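Local coordinates for glycoside hydrolase family 16 protein (Bacteroides ovatus, PDB 7KR6) that probably hydrolyses beta-glucan chains as a mixed-linkage endo-glucanase, and here holds a fluorinated glucan inhibitor in its glycan pocket, at residues Arg98-Phe107 against Phe129-Lys137; Arg110-Pro119 against Val262-Leu272. The protein carries 1 engineered substitution. One frame throughout, in Å; residues are numbered along the deposited sequence.

Contact 1 of 2, residues Arg98-Phe107 against Phe129-Lys137; sequences RINSKGKKSF and FWMMGDNDK. With G2F (2-deoxy-2-fluoro-alpha-D-glucopyranose), chain C; BGC (beta-D-glucopyranose), chain B.
Asp134 meets residues 102-106 with every atom of its side chain. CB packs against CB of Ser106, and CG sits close beside that serine's hydroxyl. With CG anti to the backbone N (chi1 -171°), the carboxylate is carried to the loop, where its two oxygens take separate partners. Asp134 OD1 takes the amide hydrogen of Gly103 N at 3.0 Å on its syn side, somewhat out of the carboxylate plane, whereas Asp134 OD2 receives Ser106 OG at 2.8 Å from above that plane. A water adds a third donor, 2.6 Å from Asp134 OD1, and accepts in turn from Lys102 NZ. The lysine chain, bent at its last torsion, continues to Asp136, where NZ and OD1 form a salt bridge at 3.2 Å. In the beta-sandwich of family 16 glycosidases, strand 232-240 pairs with both 93-107 and 125-133, and across this contact no backbone-to-backbone hydrogen bond forms; every bond uses a side chain at one end. Deeper in, Met131 CE packs on Phe107 CZ at 3.5 Å, and Met131 SD lies obliquely to the Phe107 ring, 5.1 Å from its centroid, a Met-aromatic contact. At the glycan pocket, the six-ring edge of Trp130 abuts one face of the Arg98 guanidinium, the two planes 85° apart. Arg98 NH2 donates to O6 of the beta-glucose at 3.1 Å along a nearly straight bond (167°), while its NE is in a salt bridge with Glu53. Over one face of the indole lies the fluorosugar, its C6 3.5 Å from Trp130 CE2; Asn237 OD1 accepts from Trp130 NE1, which would help set the ring's rotation.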
loop_
_atom_site.group_PDB
_atom_site.type_symbol
_atom_site.label_atom_id
_atom_site.label_comp_id
_atom_site.label_asym_id
_atom_site.label_seq_id
_atom_site.Cartn_x
_atom_site.Cartn_y
_atom_site.Cartn_z
ATOM N N ARG A 98 -3.771 1.711 -23.801
ATOM C CA ARG A 98 -4.086 0.593 -22.890
ATOM C C ARG A 98 -4.707 -0.508 -23.744
ATOM O O ARG A 98 -5.626 -0.181 -24.539
ATOM C CB ARG A 98 -5.101 1.036 -21.835
ATOM C CG ARG A 98 -5.650 -0.090 -20.962
ATOM C CD ARG A 98 -6.232 0.431 -19.686
ATOM N NE ARG A 98 -7.140 -0.504 -19.028
ATOM C CZ ARG A 98 -7.539 -0.396 -17.783
ATOM N NH1 ARG A 98 -7.050 0.535 -16.999
ATOM N NH2 ARG A 98 -8.453 -1.234 -17.291
ATOM N N ILE A 99 -4.264 -1.738 -23.562
ATOM C CA ILE A 99 -4.884 -2.905 -24.245
ATOM C C ILE A 99 -5.211 -3.987 -23.231
ATOM O O ILE A 99 -4.544 -4.127 -22.181
ATOM C CB ILE A 99 -3.966 -3.439 -25.349
ATOM C CG1 ILE A 99 -2.728 -4.119 -24.781
ATOM C CG2 ILE A 99 -3.643 -2.364 -26.357
ATOM C CD1 ILE A 99 -1.780 -4.718 -25.801
ATOM N N ASN A 100 -6.114 -4.876 -23.644
ATOM C CA ASN A 100 -6.394 -6.081 -22.867
ATOM C C ASN A 100 -6.710 -7.238 -23.809
ATOM O O ASN A 100 -7.115 -6.974 -24.943
ATOM C CB ASN A 100 -7.560 -5.831 -21.909
ATOM C CG ASN A 100 -8.910 -5.644 -22.587
ATOM O OD1 ASN A 100 -9.511 -6.642 -23.010
ATOM N ND2 ASN A 100 -9.369 -4.407 -22.753
ATOM N N SER A 101 -6.720 -8.443 -23.270
ATOM C CA SER A 101 -7.070 -9.678 -23.999
ATOM C C SER A 101 -8.369 -10.295 -23.464
ATOM O O SER A 101 -8.569 -11.517 -23.730
ATOM C CB SER A 101 -5.898 -10.629 -24.017
ATOM O OG SER A 101 -5.636 -11.207 -22.743
ATOM N N LYS A 102 -9.239 -9.522 -22.836
ATOM C CA LYS A 102 -10.511 -10.052 -22.260
ATOM C C LYS A 102 -11.343 -10.689 -23.371
ATOM O O LYS A 102 -11.519 -10.055 -24.464
ATOM C CB LYS A 102 -11.356 -8.963 -21.619
ATOM C CG LYS A 102 -12.531 -9.461 -20.809
ATOM C CD LYS A 102 -13.274 -8.348 -20.192
ATOM C CE LYS A 102 -14.287 -8.804 -19.167
ATOM N NZ LYS A 102 -15.181 -9.800 -19.776
ATOM N N GLY A 103 -11.828 -11.893 -23.088
ATOM C CA GLY A 103 -12.696 -12.597 -24.059
ATOM C C GLY A 103 -11.911 -13.156 -25.241
ATOM O O GLY A 103 -12.573 -13.702 -26.177
ATOM N N LYS A 104 -10.587 -13.010 -25.295
ATOM C CA LYS A 104 -9.736 -13.404 -26.450
ATOM C C LYS A 104 -8.592 -14.323 -26.020
ATOM O O LYS A 104 -8.269 -15.304 -26.731
ATOM C CB LYS A 104 -9.238 -12.173 -27.214
ATOM C CG LYS A 104 -10.322 -11.263 -27.759
ATOM C CD LYS A 104 -9.794 -10.035 -28.527
ATOM C CE LYS A 104 -10.914 -9.208 -29.162
ATOM N NZ LYS A 104 -10.404 -7.979 -29.793
ATOM N N LYS A 105 -7.879 -14.015 -24.930
ATOM C CA LYS A 105 -6.766 -14.869 -24.492
ATOM C C LYS A 105 -6.766 -14.828 -22.970
ATOM O O LYS A 105 -6.492 -13.751 -22.373
ATOM C CB LYS A 105 -5.432 -14.381 -25.037
ATOM C CG LYS A 105 -4.265 -15.321 -24.847
ATOM C CD LYS A 105 -4.370 -16.666 -25.562
ATOM C CE LYS A 105 -4.906 -16.515 -26.971
ATOM N NZ LYS A 105 -4.741 -17.751 -27.774
ATOM N N SER A 106 -6.989 -15.965 -22.361
ATOM C CA SER A 106 -6.986 -16.079 -20.886
ATOM C C SER A 106 -6.426 -17.441 -20.493
ATOM O O SER A 106 -6.329 -18.328 -21.350
ATOM C CB SER A 106 -8.320 -15.815 -20.301
ATOM O OG SER A 106 -9.269 -16.835 -20.654
ATOM N N PHE A 107 -5.947 -17.552 -19.272
ATOM C CA PHE A 107 -5.219 -18.757 -18.835
ATOM C C PHE A 107 -5.259 -18.854 -17.310
ATOM O O PHE A 107 -5.622 -17.896 -16.657
ATOM C CB PHE A 107 -3.797 -18.737 -19.356
ATOM C CG PHE A 107 -2.950 -17.679 -18.687
ATOM C CD1 PHE A 107 -3.067 -16.354 -19.096
ATOM C CD2 PHE A 107 -2.054 -18.005 -17.684
ATOM C CE1 PHE A 107 -2.330 -15.361 -18.457
ATOM C CE2 PHE A 107 -1.278 -17.016 -17.094
ATOM C CZ PHE A 107 -1.423 -15.706 -17.485
ATOM N N PHE A 129 1.851 -3.824 -16.048
ATOM C CA PHE A 129 1.648 -5.134 -16.689
ATOM C C PHE A 129 0.835 -5.936 -15.689
ATOM O O PHE A 129 1.348 -6.164 -14.566
ATOM C CB PHE A 129 3.021 -5.744 -16.979
ATOM C CG PHE A 129 3.037 -7.196 -17.391
ATOM C CD1 PHE A 129 2.015 -7.751 -18.170
ATOM C CD2 PHE A 129 4.083 -8.004 -17.010
ATOM C CE1 PHE A 129 2.086 -9.083 -18.551
ATOM C CE2 PHE A 129 4.170 -9.331 -17.404
ATOM C CZ PHE A 129 3.153 -9.864 -18.176
ATOM N N TRP A 130 -0.370 -6.339 -16.061
ATOM C CA TRP A 130 -1.310 -6.868 -15.058
ATOM C C TRP A 130 -2.365 -7.773 -15.696
ATOM O O TRP A 130 -2.324 -7.994 -16.889
ATOM C CB TRP A 130 -1.895 -5.684 -14.298
ATOM C CG TRP A 130 -2.554 -4.598 -15.085
ATOM C CD1 TRP A 130 -1.979 -3.712 -15.949
ATOM C CD2 TRP A 130 -3.894 -4.134 -14.892
ATOM N NE1 TRP A 130 -2.890 -2.777 -16.345
ATOM C CE2 TRP A 130 -4.069 -3.015 -15.715
ATOM C CE3 TRP A 130 -4.969 -4.564 -14.103
ATOM C CZ2 TRP A 130 -5.250 -2.286 -15.720
ATOM C CZ3 TRP A 130 -6.132 -3.846 -14.133
ATOM C CH2 TRP A 130 -6.274 -2.732 -14.929
ATOM N N MET A 131 -3.214 -8.340 -14.847
ATOM C CA MET A 131 -4.185 -9.366 -15.271
ATOM C C MET A 131 -5.469 -9.154 -14.490
ATOM O O MET A 131 -5.400 -8.718 -13.313
ATOM C CB MET A 131 -3.625 -10.768 -15.013
ATOM C CG MET A 131 -2.413 -11.103 -15.816
ATOM S SD MET A 131 -1.559 -12.562 -15.196
ATOM C CE MET A 131 -2.831 -13.802 -14.909
ATOM N N MET A 132 -6.613 -9.458 -15.104
ATOM C CA MET A 132 -7.886 -9.536 -14.340
ATOM C C MET A 132 -8.629 -10.798 -14.734
ATOM O O MET A 132 -8.372 -11.343 -15.805
ATOM C CB MET A 132 -8.809 -8.340 -14.558
ATOM C CG MET A 132 -8.329 -7.048 -13.875
ATOM S SD MET A 132 -9.472 -5.662 -13.911
ATOM C CE MET A 132 -9.213 -5.008 -15.544
ATOM N N GLY A 133 -9.534 -11.217 -13.872
ATOM C CA GLY A 133 -10.347 -12.410 -14.148
ATOM C C GLY A 133 -11.196 -12.247 -15.392
ATOM O O GLY A 133 -11.843 -11.236 -15.586
ATOM N N ASP A 134 -11.166 -13.266 -16.245
ATOM C CA ASP A 134 -11.871 -13.300 -17.564
ATOM C C ASP A 134 -13.319 -13.742 -17.320
ATOM O O ASP A 134 -13.662 -14.880 -17.700
ATOM C CB ASP A 134 -11.079 -14.188 -18.511
ATOM C CG ASP A 134 -11.555 -14.148 -19.956
ATOM O OD1 ASP A 134 -11.992 -13.076 -20.385
ATOM O OD2 ASP A 134 -11.523 -15.230 -20.612
ATOM N N ASN A 135 -14.092 -12.916 -16.643
ATOM C CA ASN A 135 -15.502 -13.186 -16.274
ATOM C C ASN A 135 -16.204 -11.843 -16.349
ATOM O O ASN A 135 -15.526 -10.826 -16.609
ATOM C CB ASN A 135 -15.558 -13.888 -14.912
ATOM C CG ASN A 135 -14.900 -13.062 -13.830
ATOM O OD1 ASN A 135 -15.308 -11.946 -13.595
ATOM N ND2 ASN A 135 -13.893 -13.614 -13.167
ATOM N N ASP A 136 -17.480 -11.803 -16.009
ATOM C CA ASP A 136 -18.236 -10.541 -16.099
ATOM C C ASP A 136 -18.479 -9.950 -14.710
ATOM O O ASP A 136 -19.339 -9.054 -14.599
ATOM C CB ASP A 136 -19.510 -10.755 -16.918
ATOM C CG ASP A 136 -19.227 -10.840 -18.412
ATOM O OD1 ASP A 136 -18.299 -10.104 -18.919
ATOM O OD2 ASP A 136 -19.931 -11.632 -19.062
ATOM N N LYS A 137 -17.668 -10.303 -13.702
ATOM C CA LYS A 137 -17.769 -9.646 -12.377
ATOM C C LYS A 137 -17.085 -8.288 -12.458
ATOM O O LYS A 137 -16.152 -8.180 -13.221
ATOM C CB LYS A 137 -17.176 -10.533 -11.289
ATOM C CG LYS A 137 -17.842 -11.895 -11.216
ATOM C CD LYS A 137 -17.468 -12.672 -10.014
ATOM C CE LYS A 137 -18.460 -13.764 -9.683
ATOM N NZ LYS A 137 -17.970 -15.073 -10.180
HETATM C C1 G2F C . -4.478 -2.763 -10.178
HETATM C C2 G2F C . -5.464 -1.707 -9.812
HETATM C C3 G2F C . -6.010 -1.003 -11.037
HETATM C C4 G2F C . -4.846 -0.396 -11.779
HETATM C C5 G2F C . -3.908 -1.577 -12.180
HETATM C C6 G2F C . -2.701 -1.235 -13.022
HETATM O O3 G2F C . -6.974 -0.028 -10.655
HETATM O O4 G2F C . -5.381 0.338 -12.936
HETATM O O5 G2F C . -3.420 -2.296 -11.029
HETATM O O6 G2F C . -1.960 -0.118 -12.404
HETATM F F2 G2F C . -6.463 -2.288 -8.973
HETATM C C2 BGC B . -9.181 0.767 -10.176
HETATM C C3 BGC B . -10.649 0.314 -10.390
HETATM C C4 BGC B . -10.894 -0.223 -11.782
HETATM C C5 BGC B . -9.894 -1.336 -12.155
HETATM C C6 BGC B . -10.006 -1.858 -13.565
HETATM C C1 BGC B . -8.329 -0.386 -10.633
HETATM O O2 BGC B . -8.906 1.161 -8.865
HETATM O O3 BGC B . -11.440 1.464 -10.070
HETATM O O4 BGC B . -12.259 -0.719 -11.863
HETATM O O5 BGC B . -8.548 -0.795 -11.973
HETATM O O6 BGC B . -9.801 -0.791 -14.524
HETATM O O HOH W 1 -14.473 -12.339 -20.625
#

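Contact 2 of 2, residues Arg110-Pro119 against Val262-Leu272; sequences RKIEASIKLP and VNMYIDWVKIL
Ala114 and Val269 face each other as a non-hydrogen-bonded pair, their CA atoms 4.2 Å apart, in an antiparallel pairing whose strand directions are 176° apart. Ile112, Ala114 and Ile116 line up beside Ile266, Val269 and Ile271 on a buried, apolar face with longer contacts, such as 4.1 Å from Ala114 CB to Val269 CB; Ile234 and Phe236 of strand 232-240 pack against it, as expected for the interior of a beta-sandwich. The opposite face is tighter. Trp268 CG stands between the backbone N and carbonyl carbon (chi1 53°), laying the indole over Ser115 in a CH-pi contact, Ser115 CB 3.4 Å from Trp268 CE2. Lys117 CE lies 3.5 Å from Tyr265 CD2, its NZ turning to Asp77. Across from Ser115 the second strand has a beta bulge: Asp267 N donates to Ser115 O at 2.8 Å, and Ser115 N to Trp268 O at 3.1 Å. A water links Ser115 OG with Asp267 OD2. Looser and nearer solvent is the chain end, with exposed Leu272 beside partly exposed Arg110 and Lys111. Leu272 N donates to Lys111 O at 2.9 Å (170°), holding the last residue directionally, while the bent, weak bond from Arg110 NH2 to Leu272 OXT (2.7 Å) probably adds mainly electrostatic attraction.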
loop_
_atom_site.group_PDB
_atom_site.type_symbol
_atom_site.label_atom_id
_atom_site.label_comp_id
_atom_site.label_asym_id
_atom_site.label_seq_id
_atom_site.Cartn_x
_atom_site.Cartn_y
_atom_site.Cartn_z
ATOM N N ARG A 110 -0.360 -20.922 -15.246
ATOM C CA ARG A 110 0.806 -21.010 -16.147
ATOM C C ARG A 110 1.708 -19.825 -15.846
ATOM O O ARG A 110 1.215 -18.828 -15.299
ATOM C CB ARG A 110 0.427 -20.911 -17.624
ATOM C CG ARG A 110 -0.560 -21.968 -18.094
ATOM C CD ARG A 110 -0.001 -23.357 -18.035
ATOM N NE ARG A 110 -0.913 -24.205 -18.799
ATOM C CZ ARG A 110 -0.715 -24.641 -20.047
ATOM N NH1 ARG A 110 -1.639 -25.390 -20.623
ATOM N NH2 ARG A 110 0.391 -24.344 -20.714
ATOM N N LYS A 111 2.968 -19.971 -16.201
ATOM C CA LYS A 111 3.931 -18.847 -16.137
ATOM C C LYS A 111 3.666 -17.888 -17.283
ATOM O O LYS A 111 3.547 -18.341 -18.448
ATOM C CB LYS A 111 5.339 -19.398 -16.206
ATOM C CG LYS A 111 6.423 -18.353 -15.988
ATOM C CD LYS A 111 7.834 -18.901 -16.065
ATOM C CE LYS A 111 8.800 -17.937 -15.432
ATOM N NZ LYS A 111 10.194 -18.395 -15.596
ATOM N N ILE A 112 3.594 -16.577 -16.998
ATOM C CA ILE A 112 3.487 -15.557 -18.052
ATOM C C ILE A 112 4.720 -14.647 -17.924
ATOM O O ILE A 112 5.184 -14.398 -16.770
ATOM C CB ILE A 112 2.170 -14.769 -18.015
ATOM C CG1 ILE A 112 2.135 -13.732 -19.141
ATOM C CG2 ILE A 112 1.945 -14.207 -16.632
ATOM C CD1 ILE A 112 0.844 -13.013 -19.291
ATOM N N GLU A 113 5.303 -14.287 -19.058
ATOM C CA GLU A 113 6.480 -13.409 -19.116
ATOM C C GLU A 113 6.285 -12.375 -20.218
ATOM O O GLU A 113 5.687 -12.671 -21.273
ATOM C CB GLU A 113 7.761 -14.179 -19.424
ATOM C CG GLU A 113 8.052 -15.257 -18.422
ATOM C CD GLU A 113 9.443 -15.825 -18.550
ATOM O OE1 GLU A 113 9.741 -16.338 -19.654
ATOM O OE2 GLU A 113 10.217 -15.731 -17.587
ATOM N N ALA A 114 6.792 -11.171 -19.981
ATOM C CA ALA A 114 6.835 -10.124 -21.007
ATOM C C ALA A 114 8.160 -9.384 -20.898
ATOM O O ALA A 114 8.655 -9.211 -19.778
ATOM C CB ALA A 114 5.680 -9.190 -20.894
ATOM N N SER A 115 8.651 -8.940 -22.042
ATOM C CA SER A 115 9.886 -8.135 -22.178
ATOM C C SER A 115 9.473 -6.689 -22.463
ATOM O O SER A 115 8.786 -6.415 -23.492
ATOM C CB SER A 115 10.794 -8.697 -23.251
ATOM O OG SER A 115 11.951 -7.896 -23.428
ATOM N N ILE A 116 9.827 -5.797 -21.538
ATOM C CA ILE A 116 9.301 -4.416 -21.509
ATOM C C ILE A 116 10.456 -3.444 -21.313
ATOM O O ILE A 116 11.260 -3.636 -20.384
ATOM C CB ILE A 116 8.250 -4.248 -20.394
ATOM C CG1 ILE A 116 7.140 -5.298 -20.499
ATOM C CG2 ILE A 116 7.662 -2.859 -20.409
ATOM C CD1 ILE A 116 6.143 -5.255 -19.352
ATOM N N LYS A 117 10.395 -2.380 -22.092
ATOM C CA LYS A 117 11.259 -1.191 -21.965
ATOM C C LYS A 117 10.371 -0.056 -21.479
ATOM O O LYS A 117 9.375 0.257 -22.121
ATOM C CB LYS A 117 11.924 -0.850 -23.299
ATOM C CG LYS A 117 12.882 0.332 -23.156
ATOM C CD LYS A 117 13.849 0.385 -24.311
ATOM C CE LYS A 117 13.536 1.494 -25.265
ATOM N NZ LYS A 117 14.325 1.338 -26.513
ATOM N N LEU A 118 10.782 0.567 -20.381
ATOM C CA LEU A 118 9.962 1.561 -19.657
ATOM C C LEU A 118 10.611 2.927 -19.841
ATOM O O LEU A 118 11.833 3.053 -19.803
ATOM C CB LEU A 118 9.892 1.185 -18.176
ATOM C CG LEU A 118 9.066 -0.046 -17.860
ATOM C CD1 LEU A 118 9.160 -0.411 -16.387
ATOM C CD2 LEU A 118 7.624 0.150 -18.322
ATOM N N PRO A 119 9.779 3.976 -19.945
ATOM C CA PRO A 119 10.239 5.360 -19.890
ATOM C C PRO A 119 10.667 5.661 -18.443
ATOM O O PRO A 119 10.273 4.988 -17.481
ATOM C CB PRO A 119 8.988 6.175 -20.220
ATOM C CG PRO A 119 7.890 5.321 -19.665
ATOM C CD PRO A 119 8.319 3.888 -19.905
ATOM N N VAL A 262 6.084 10.201 -24.793
ATOM C CA VAL A 262 6.949 9.152 -24.180
ATOM C C VAL A 262 6.321 7.788 -24.500
ATOM O O VAL A 262 5.117 7.655 -24.446
ATOM C CB VAL A 262 7.149 9.308 -22.656
ATOM C CG1 VAL A 262 7.729 10.681 -22.312
ATOM C CG2 VAL A 262 5.876 9.070 -21.879
ATOM N N ASN A 263 7.176 6.820 -24.731
ATOM C CA ASN A 263 6.777 5.451 -25.136
ATOM C C ASN A 263 7.094 4.419 -24.064
ATOM O O ASN A 263 8.121 4.489 -23.390
ATOM C CB ASN A 263 7.525 5.012 -26.378
ATOM C CG ASN A 263 7.080 5.759 -27.617
ATOM O OD1 ASN A 263 5.980 6.307 -27.652
ATOM N ND2 ASN A 263 7.931 5.742 -28.641
ATOM N N MET A 264 6.184 3.475 -23.912
ATOM C CA MET A 264 6.443 2.190 -23.245
ATOM C C MET A 264 6.420 1.125 -24.348
ATOM O O MET A 264 5.523 1.172 -25.177
ATOM C CB MET A 264 5.343 1.947 -22.221
ATOM C CG MET A 264 5.257 0.569 -21.671
ATOM S SD MET A 264 3.875 0.526 -20.468
ATOM C CE MET A 264 3.938 -1.157 -19.906
ATOM N N TYR A 265 7.393 0.232 -24.347
ATOM C CA TYR A 265 7.590 -0.776 -25.415
ATOM C C TYR A 265 7.487 -2.190 -24.857
ATOM O O TYR A 265 8.155 -2.548 -23.855
ATOM C CB TYR A 265 8.977 -0.622 -26.024
ATOM C CG TYR A 265 9.325 0.741 -26.578
ATOM C CD1 TYR A 265 9.010 1.081 -27.877
ATOM C CD2 TYR A 265 10.036 1.667 -25.825
ATOM C CE1 TYR A 265 9.356 2.314 -28.402
ATOM C CE2 TYR A 265 10.390 2.901 -26.339
ATOM C CZ TYR A 265 10.092 3.205 -27.652
ATOM O OH TYR A 265 10.433 4.429 -28.161
ATOM N N ILE A 266 6.699 -3.053 -25.523
ATOM C CA ILE A 266 6.587 -4.497 -25.171
ATOM C C ILE A 266 7.062 -5.296 -26.398
ATOM O O ILE A 266 6.417 -5.216 -27.453
ATOM C CB ILE A 266 5.181 -4.906 -24.699
ATOM C CG1 ILE A 266 4.666 -4.065 -23.525
ATOM C CG2 ILE A 266 5.178 -6.357 -24.299
ATOM C CD1 ILE A 266 4.025 -2.745 -23.885
ATOM N N ASP A 267 8.183 -5.970 -26.240
ATOM C CA ASP A 267 8.818 -6.706 -27.378
ATOM C C ASP A 267 8.039 -7.992 -27.601
ATOM O O ASP A 267 7.891 -8.413 -28.780
ATOM C CB ASP A 267 10.260 -7.055 -27.072
ATOM C CG ASP A 267 11.065 -7.551 -28.264
ATOM O OD1 ASP A 267 10.499 -7.537 -29.378
ATOM O OD2 ASP A 267 12.226 -7.917 -28.060
ATOM N N TRP A 268 7.562 -8.598 -26.534
ATOM C CA TRP A 268 6.888 -9.920 -26.614
ATOM C C TRP A 268 6.231 -10.219 -25.280
ATOM O O TRP A 268 6.603 -9.651 -24.243
ATOM C CB TRP A 268 7.840 -11.058 -27.040
ATOM C CG TRP A 268 9.105 -11.213 -26.258
ATOM C CD1 TRP A 268 10.360 -10.833 -26.663
ATOM C CD2 TRP A 268 9.279 -11.817 -24.969
ATOM N NE1 TRP A 268 11.280 -11.171 -25.721
ATOM C CE2 TRP A 268 10.656 -11.803 -24.687
ATOM C CE3 TRP A 268 8.414 -12.408 -24.043
ATOM C CZ2 TRP A 268 11.197 -12.290 -23.503
ATOM C CZ3 TRP A 268 8.942 -12.888 -22.865
ATOM C CH2 TRP A 268 10.309 -12.822 -22.597
ATOM N N VAL A 269 5.216 -11.056 -25.341
ATOM C CA VAL A 269 4.584 -11.660 -24.145
ATOM C C VAL A 269 4.379 -13.129 -24.473
ATOM O O VAL A 269 4.074 -13.463 -25.636
ATOM C CB VAL A 269 3.307 -10.909 -23.723
ATOM C CG1 VAL A 269 2.278 -10.769 -24.827
ATOM C CG2 VAL A 269 2.687 -11.516 -22.458
ATOM N N LYS A 270 4.601 -13.977 -23.499
ATOM C CA LYS A 270 4.386 -15.427 -23.717
ATOM C C LYS A 270 3.798 -16.083 -22.478
ATOM O O LYS A 270 4.092 -15.686 -21.341
ATOM C CB LYS A 270 5.671 -16.073 -24.231
ATOM C CG LYS A 270 6.809 -16.164 -23.252
ATOM C CD LYS A 270 8.047 -16.776 -23.867
ATOM C CE LYS A 270 9.219 -16.813 -22.914
ATOM N NZ LYS A 270 10.501 -16.843 -23.652
ATOM N N ILE A 271 3.031 -17.144 -22.725
ATOM C CA ILE A 271 2.470 -18.002 -21.661
ATOM C C ILE A 271 3.089 -19.379 -21.861
ATOM O O ILE A 271 2.993 -19.915 -22.994
ATOM C CB ILE A 271 0.934 -18.046 -21.719
ATOM C CG1 ILE A 271 0.330 -16.641 -21.824
ATOM C CG2 ILE A 271 0.408 -18.804 -20.513
ATOM C CD1 ILE A 271 -1.163 -16.587 -22.039
ATOM N N LEU A 272 3.694 -19.934 -20.827
ATOM C CA LEU A 272 4.375 -21.248 -20.944
ATOM C C LEU A 272 3.372 -22.303 -20.483
ATOM O O LEU A 272 3.552 -22.897 -19.428
ATOM C CB LEU A 272 5.646 -21.266 -20.100
ATOM C CG LEU A 272 6.684 -20.191 -20.407
ATOM C CD1 LEU A 272 8.001 -20.531 -19.734
ATOM C CD2 LEU A 272 6.902 -20.018 -21.893
ATOM O OXT LEU A 272 2.355 -22.535 -21.140
HETATM O O HOH W 2 13.462 -8.005 -25.650
#

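Contacts 1 and 2 have centres about 15 Å apart and alternate along the chain: 98-107, 110-119, 129-137, then 262-272. Strand 112-117 of contact 2 directly follows strand 93-107 and precedes strand 125-133, the two strands of contact 1, with strand 232-240 lying between the contacts. They also touch directly: Phe107 CD1 lies 3.5 Å from Ile271 CD1, and Phe129 CZ 3.8 Å from Ala114 CB. This is consistent with contact 1 lying in the layer of the sandwich that bears the glycan pocket and contact 2 in the layer packed behind it. The Met264 side chain is about 10 Å from the bound fluorosugar, so contact 2 lies behind the pocket without touching the sugar.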